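Local coordinates for protein arginase (Glaciozyma antarctica, PDB 5YNL) that probably hydrolyses L-arginine to L-ornithine and urea, as a cold-adapted arginase of a psychrophilic yeast, at residues L223-D235 with I243-F255. Residues are numbered along the deposited sequence; the frame is centred on the assembly and turned at random.
Sequences LKPERIVYIGLRD and ILKDNNIKCFSMF
Y230 lies beside C251 and I231 beside F252 where strand 228-231 runs parallel to strand 250-253, the outermost strand at this side of the sheet. F252 N donates to Y230 O at 2.6 Å, G232 N to F252 O at 2.9 Å, and Y230 N to K250 O at a longer 3.3 Å. On one face of the sheet the Y230 ring lies among I249, C251 and L244. I249 CG2 sits at the ring edge, 3.7 Å from Y230 CE2, whereas C251 SG approaches obliquely, 3.7 Å from Y230 CD2, in a sulfur-aromatic contact. I249 holds CG1 beside its backbone N (chi1 -70°), which turns CG2 to the ring while CG1 packs on P225 CB and CD1 reaches I228 CG2. With an alanine here the tyrosine edge and P225 would probably lose the branches between them, leaving a gap. Farther along, L233 CD1 rests 3.8 Å from C251 CB. On the other face V229 CG2 meets the edge of the F252 ring, 3.8 Å from F252 CD2, and helix 254-273 covers both residues. Beyond the bend at G232, M254 N donates to L233 O at 3.0 Å, where that helix starts. At the opposite end one water bridges P225 O and I228 O to K250 N. Backbone bonds thus set the strand register, while apolar and sulfur-aromatic contacts position the Y230 ring by shape on this side.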
loop_
_atom_site.group_PDB
_atom_site.type_symbol
_atom_site.label_atom_id
_atom_site.label_comp_id
_atom_site.label_asym_id
_atom_site.label_seq_id
_atom_site.Cartn_x
_atom_site.Cartn_y
_atom_site.Cartn_z
ATOM N N LEU A 223 0.012 -2.475 13.784
ATOM C CA LEU A 223 1.265 -1.994 13.202
ATOM C C LEU A 223 2.177 -1.321 14.228
ATOM O O LEU A 223 1.854 -0.248 14.744
ATOM C CB LEU A 223 0.978 -0.999 12.074
ATOM C CG LEU A 223 2.222 -0.495 11.345
ATOM C CD1 LEU A 223 2.698 -1.529 10.333
ATOM C CD2 LEU A 223 1.965 0.841 10.659
ATOM N N LYS A 224 3.312 -1.955 14.512
ATOM C CA LYS A 224 4.351 -1.354 15.340
ATOM C C LYS A 224 5.093 -0.296 14.515
ATOM O O LYS A 224 5.301 -0.484 13.314
ATOM C CB LYS A 224 5.325 -2.436 15.815
ATOM C CG LYS A 224 4.785 -3.370 16.917
ATOM C CD LYS A 224 5.406 -4.780 16.811
ATOM C CE LYS A 224 5.201 -5.631 18.079
ATOM N NZ LYS A 224 6.154 -5.350 19.205
ATOM N N PRO A 225 5.495 0.818 15.148
ATOM C CA PRO A 225 6.174 1.922 14.454
ATOM C C PRO A 225 7.509 1.548 13.805
ATOM O O PRO A 225 8.007 2.305 12.965
ATOM C CB PRO A 225 6.419 2.944 15.577
ATOM C CG PRO A 225 6.375 2.129 16.869
ATOM C CD PRO A 225 5.305 1.109 16.582
ATOM N N GLU A 226 8.089 0.416 14.186
ATOM C CA GLU A 226 9.338 -0.020 13.574
ATOM C C GLU A 226 9.060 -0.953 12.397
ATOM O O GLU A 226 9.992 -1.471 11.771
ATOM C CB GLU A 226 10.200 -0.744 14.595
ATOM C CG GLU A 226 9.591 -2.053 15.019
ATOM C CD GLU A 226 9.119 -2.042 16.457
ATOM O OE1 GLU A 226 8.801 -0.947 16.991
ATOM O OE2 GLU A 226 9.076 -3.138 17.053
ATOM N N ARG A 227 7.780 -1.172 12.105
ATOM C CA ARG A 227 7.390 -2.041 10.999
ATOM C C ARG A 227 6.964 -1.227 9.762
ATOM O O ARG A 227 6.740 -1.778 8.690
ATOM C CB ARG A 227 6.269 -2.997 11.446
ATOM C CG ARG A 227 6.664 -4.477 11.686
ATOM C CD ARG A 227 7.835 -4.664 12.636
ATOM N NE ARG A 227 9.108 -4.809 11.916
ATOM C CZ ARG A 227 10.260 -5.170 12.485
ATOM N NH1 ARG A 227 10.312 -5.428 13.788
ATOM N NH2 ARG A 227 11.364 -5.278 11.752
ATOM N N ILE A 228 6.873 0.090 9.903
ATOM C CA ILE A 228 6.517 0.940 8.766
ATOM C C ILE A 228 7.698 1.773 8.268
ATOM O O ILE A 228 8.508 2.252 9.074
ATOM C CB ILE A 228 5.272 1.840 9.056
ATOM C CG1 ILE A 228 4.999 2.808 7.885
ATOM C CG2 ILE A 228 5.399 2.550 10.400
ATOM C CD1 ILE A 228 3.718 3.654 8.024
ATOM N N VAL A 229 7.806 1.907 6.937
ATOM C CA VAL A 229 8.781 2.806 6.330
ATOM C C VAL A 229 8.136 3.598 5.189
ATOM O O VAL A 229 7.291 3.069 4.437
ATOM C CB VAL A 229 10.095 2.062 5.909
ATOM C CG1 VAL A 229 9.836 1.074 4.779
ATOM C CG2 VAL A 229 11.189 3.045 5.514
ATOM N N TYR A 230 8.509 4.874 5.089
ATOM C CA TYR A 230 7.937 5.791 4.118
ATOM C C TYR A 230 8.974 6.115 3.032
ATOM O O TYR A 230 10.144 6.425 3.330
ATOM C CB TYR A 230 7.535 7.096 4.805
ATOM C CG TYR A 230 6.295 7.045 5.665
ATOM C CD1 TYR A 230 5.033 7.133 5.102
ATOM C CD2 TYR A 230 6.382 6.953 7.043
ATOM C CE1 TYR A 230 3.894 7.104 5.883
ATOM C CE2 TYR A 230 5.236 6.925 7.839
ATOM C CZ TYR A 230 3.999 7.001 7.244
ATOM O OH TYR A 230 2.856 6.970 8.009
ATOM N N ILE A 231 8.541 6.051 1.776
ATOM C CA ILE A 231 9.374 6.403 0.638
ATOM C C ILE A 231 8.588 7.355 -0.229
ATOM O O ILE A 231 7.445 7.026 -0.615
ATOM C CB ILE A 231 9.692 5.166 -0.211
ATOM C CG1 ILE A 231 10.517 4.181 0.623
ATOM C CG2 ILE A 231 10.441 5.566 -1.481
ATOM C CD1 ILE A 231 10.621 2.777 0.049
ATOM N N GLY A 232 9.192 8.502 -0.567
ATOM C CA GLY A 232 8.601 9.456 -1.496
ATOM C C GLY A 232 8.032 10.710 -0.851
ATOM O O GLY A 232 7.495 11.584 -1.539
ATOM N N LEU A 233 8.146 10.804 0.473
ATOM C CA LEU A 233 7.578 11.929 1.218
ATOM C C LEU A 233 8.082 13.303 0.730
ATOM O O LEU A 233 9.266 13.470 0.362
ATOM C CB LEU A 233 7.843 11.776 2.715
ATOM C CG LEU A 233 7.142 10.646 3.482
ATOM C CD1 LEU A 233 7.513 10.736 4.972
ATOM C CD2 LEU A 233 5.630 10.697 3.316
ATOM N N ARG A 234 7.170 14.271 0.687
ATOM C CA ARG A 234 7.551 15.652 0.407
ATOM C C ARG A 234 6.670 16.654 1.168
ATOM O O ARG A 234 7.182 17.417 1.984
ATOM C CB ARG A 234 7.664 15.934 -1.105
ATOM C CG ARG A 234 6.356 16.012 -1.851
ATOM C CD ARG A 234 6.312 15.025 -2.974
ATOM N NE ARG A 234 6.114 15.684 -4.254
ATOM C CZ ARG A 234 5.456 15.141 -5.274
ATOM N NH1 ARG A 234 4.934 13.926 -5.142
ATOM N NH2 ARG A 234 5.323 15.808 -6.422
ATOM N N ASP A 235 5.360 16.637 0.948
ATOM C CA ASP A 235 4.481 17.467 1.768
ATOM C C ASP A 235 3.839 16.674 2.907
ATOM O O ASP A 235 2.974 15.824 2.679
ATOM C CB ASP A 235 3.411 18.200 0.944
ATOM C CG ASP A 235 2.525 19.101 1.806
ATOM O OD1 ASP A 235 3.041 20.096 2.361
ATOM O OD2 ASP A 235 1.313 18.821 1.928
ATOM N N ILE A 243 4.997 13.837 15.065
ATOM C CA ILE A 243 4.490 12.490 15.325
ATOM C C ILE A 243 5.473 11.438 14.795
ATOM O O ILE A 243 5.749 10.430 15.457
ATOM C CB ILE A 243 3.087 12.285 14.685
ATOM C CG1 ILE A 243 2.031 13.173 15.363
ATOM C CG2 ILE A 243 2.659 10.830 14.770
ATOM C CD1 ILE A 243 0.623 13.044 14.759
ATOM N N LEU A 244 6.009 11.699 13.605
ATOM C CA LEU A 244 6.928 10.781 12.935
ATOM C C LEU A 244 8.207 10.591 13.755
ATOM O O LEU A 244 8.721 9.476 13.862
ATOM C CB LEU A 244 7.276 11.282 11.524
ATOM C CG LEU A 244 6.212 11.355 10.422
ATOM C CD1 LEU A 244 6.839 11.821 9.128
ATOM C CD2 LEU A 244 5.548 10.020 10.194
ATOM N N LYS A 245 8.719 11.678 14.321
ATOM C CA LYS A 245 9.965 11.617 15.083
ATOM C C LYS A 245 9.759 11.077 16.501
ATOM O O LYS A 245 10.646 10.421 17.053
ATOM C CB LYS A 245 10.628 12.999 15.135
ATOM N N ASP A 246 8.598 11.366 17.091
ATOM C CA ASP A 246 8.271 10.869 18.423
ATOM C C ASP A 246 8.182 9.342 18.429
ATOM O O ASP A 246 8.567 8.698 19.400
ATOM C CB ASP A 246 6.946 11.468 18.918
ATOM C CG ASP A 246 7.060 12.935 19.315
ATOM O OD1 ASP A 246 8.189 13.473 19.370
ATOM O OD2 ASP A 246 6.006 13.547 19.589
ATOM N N ASN A 247 7.676 8.768 17.341
ATOM C CA ASN A 247 7.498 7.319 17.269
ATOM C C ASN A 247 8.622 6.625 16.515
ATOM O O ASN A 247 8.548 5.428 16.236
ATOM C CB ASN A 247 6.141 6.971 16.658
ATOM C CG ASN A 247 4.981 7.465 17.506
ATOM O OD1 ASN A 247 4.464 6.734 18.350
ATOM N ND2 ASN A 247 4.573 8.717 17.292
ATOM N N ASN A 248 9.656 7.395 16.199
ATOM C CA ASN A 248 10.865 6.887 15.554
ATOM C C ASN A 248 10.619 6.060 14.287
ATOM O O ASN A 248 11.171 4.969 14.105
ATOM C CB ASN A 248 11.715 6.111 16.553
ATOM C CG ASN A 248 13.168 6.035 16.134
ATOM O OD1 ASN A 248 13.606 6.712 15.185
ATOM N ND2 ASN A 248 13.932 5.218 16.844
ATOM N N ILE A 249 9.787 6.601 13.409
ATOM C CA ILE A 249 9.433 5.926 12.174
ATOM C C ILE A 249 10.421 6.331 11.077
ATOM O O ILE A 249 10.681 7.522 10.885
ATOM C CB ILE A 249 7.965 6.243 11.799
ATOM C CG1 ILE A 249 7.032 5.538 12.802
ATOM C CG2 ILE A 249 7.656 5.835 10.375
ATOM C CD1 ILE A 249 5.564 5.862 12.654
ATOM N N LYS A 250 10.983 5.342 10.373
ATOM C CA LYS A 250 11.965 5.606 9.329
ATOM C C LYS A 250 11.255 6.282 8.181
ATOM O O LYS A 250 10.233 5.785 7.717
ATOM C CB LYS A 250 12.602 4.304 8.832
ATOM C CG LYS A 250 13.979 4.490 8.157
ATOM C CD LYS A 250 15.057 4.538 9.245
ATOM C CE LYS A 250 16.379 5.117 8.743
ATOM N NZ LYS A 250 17.187 5.437 9.976
ATOM N N CYS A 251 11.780 7.414 7.721
ATOM C CA CYS A 251 11.199 8.104 6.565
ATOM C C CYS A 251 12.261 8.392 5.528
ATOM O O CYS A 251 13.318 8.946 5.840
ATOM C CB CYS A 251 10.503 9.412 6.974
ATOM S SG CYS A 251 9.128 9.200 8.159
ATOM N N PHE A 252 11.982 7.985 4.293
ATOM C CA PHE A 252 12.837 8.342 3.162
ATOM C C PHE A 252 12.100 9.293 2.264
ATOM O O PHE A 252 11.220 8.896 1.505
ATOM C CB PHE A 252 13.277 7.104 2.396
ATOM C CG PHE A 252 14.242 6.263 3.167
ATOM C CD1 PHE A 252 15.545 6.718 3.392
ATOM C CD2 PHE A 252 13.842 5.061 3.732
ATOM C CE1 PHE A 252 16.435 5.963 4.129
ATOM C CE2 PHE A 252 14.738 4.292 4.467
ATOM C CZ PHE A 252 16.028 4.750 4.666
ATOM N N SER A 253 12.431 10.568 2.380
ATOM C CA SER A 253 11.747 11.574 1.599
ATOM C C SER A 253 12.455 11.729 0.259
ATOM O O SER A 253 13.436 11.023 -0.024
ATOM C CB SER A 253 11.747 12.907 2.344
ATOM O OG SER A 253 13.016 13.512 2.226
ATOM N N MET A 254 11.962 12.668 -0.545
ATOM C CA MET A 254 12.499 12.924 -1.883
ATOM C C MET A 254 13.924 13.442 -1.788
ATOM O O MET A 254 14.744 13.175 -2.673
ATOM C CB MET A 254 11.603 13.904 -2.672
ATOM C CG MET A 254 10.246 13.338 -3.060
ATOM S SD MET A 254 10.405 11.759 -3.928
ATOM C CE MET A 254 11.237 12.330 -5.417
ATOM N N PHE A 255 14.213 14.160 -0.707
ATOM C CA PHE A 255 15.579 14.597 -0.392
ATOM C C PHE A 255 16.516 13.393 -0.303
ATOM O O PHE A 255 17.557 13.374 -0.933
ATOM C CB PHE A 255 15.568 15.399 0.916
ATOM C CG PHE A 255 16.934 15.709 1.471
ATOM C CD1 PHE A 255 17.649 16.834 1.034
ATOM C CD2 PHE A 255 17.492 14.918 2.472
ATOM C CE1 PHE A 255 18.903 17.154 1.586
ATOM C CE2 PHE A 255 18.741 15.227 3.013
ATOM C CZ PHE A 255 19.444 16.341 2.564
HETATM O O HOH W 1 10.116 2.255 11.105
HETATM O O HOH W 2 11.404 15.649 0.637
#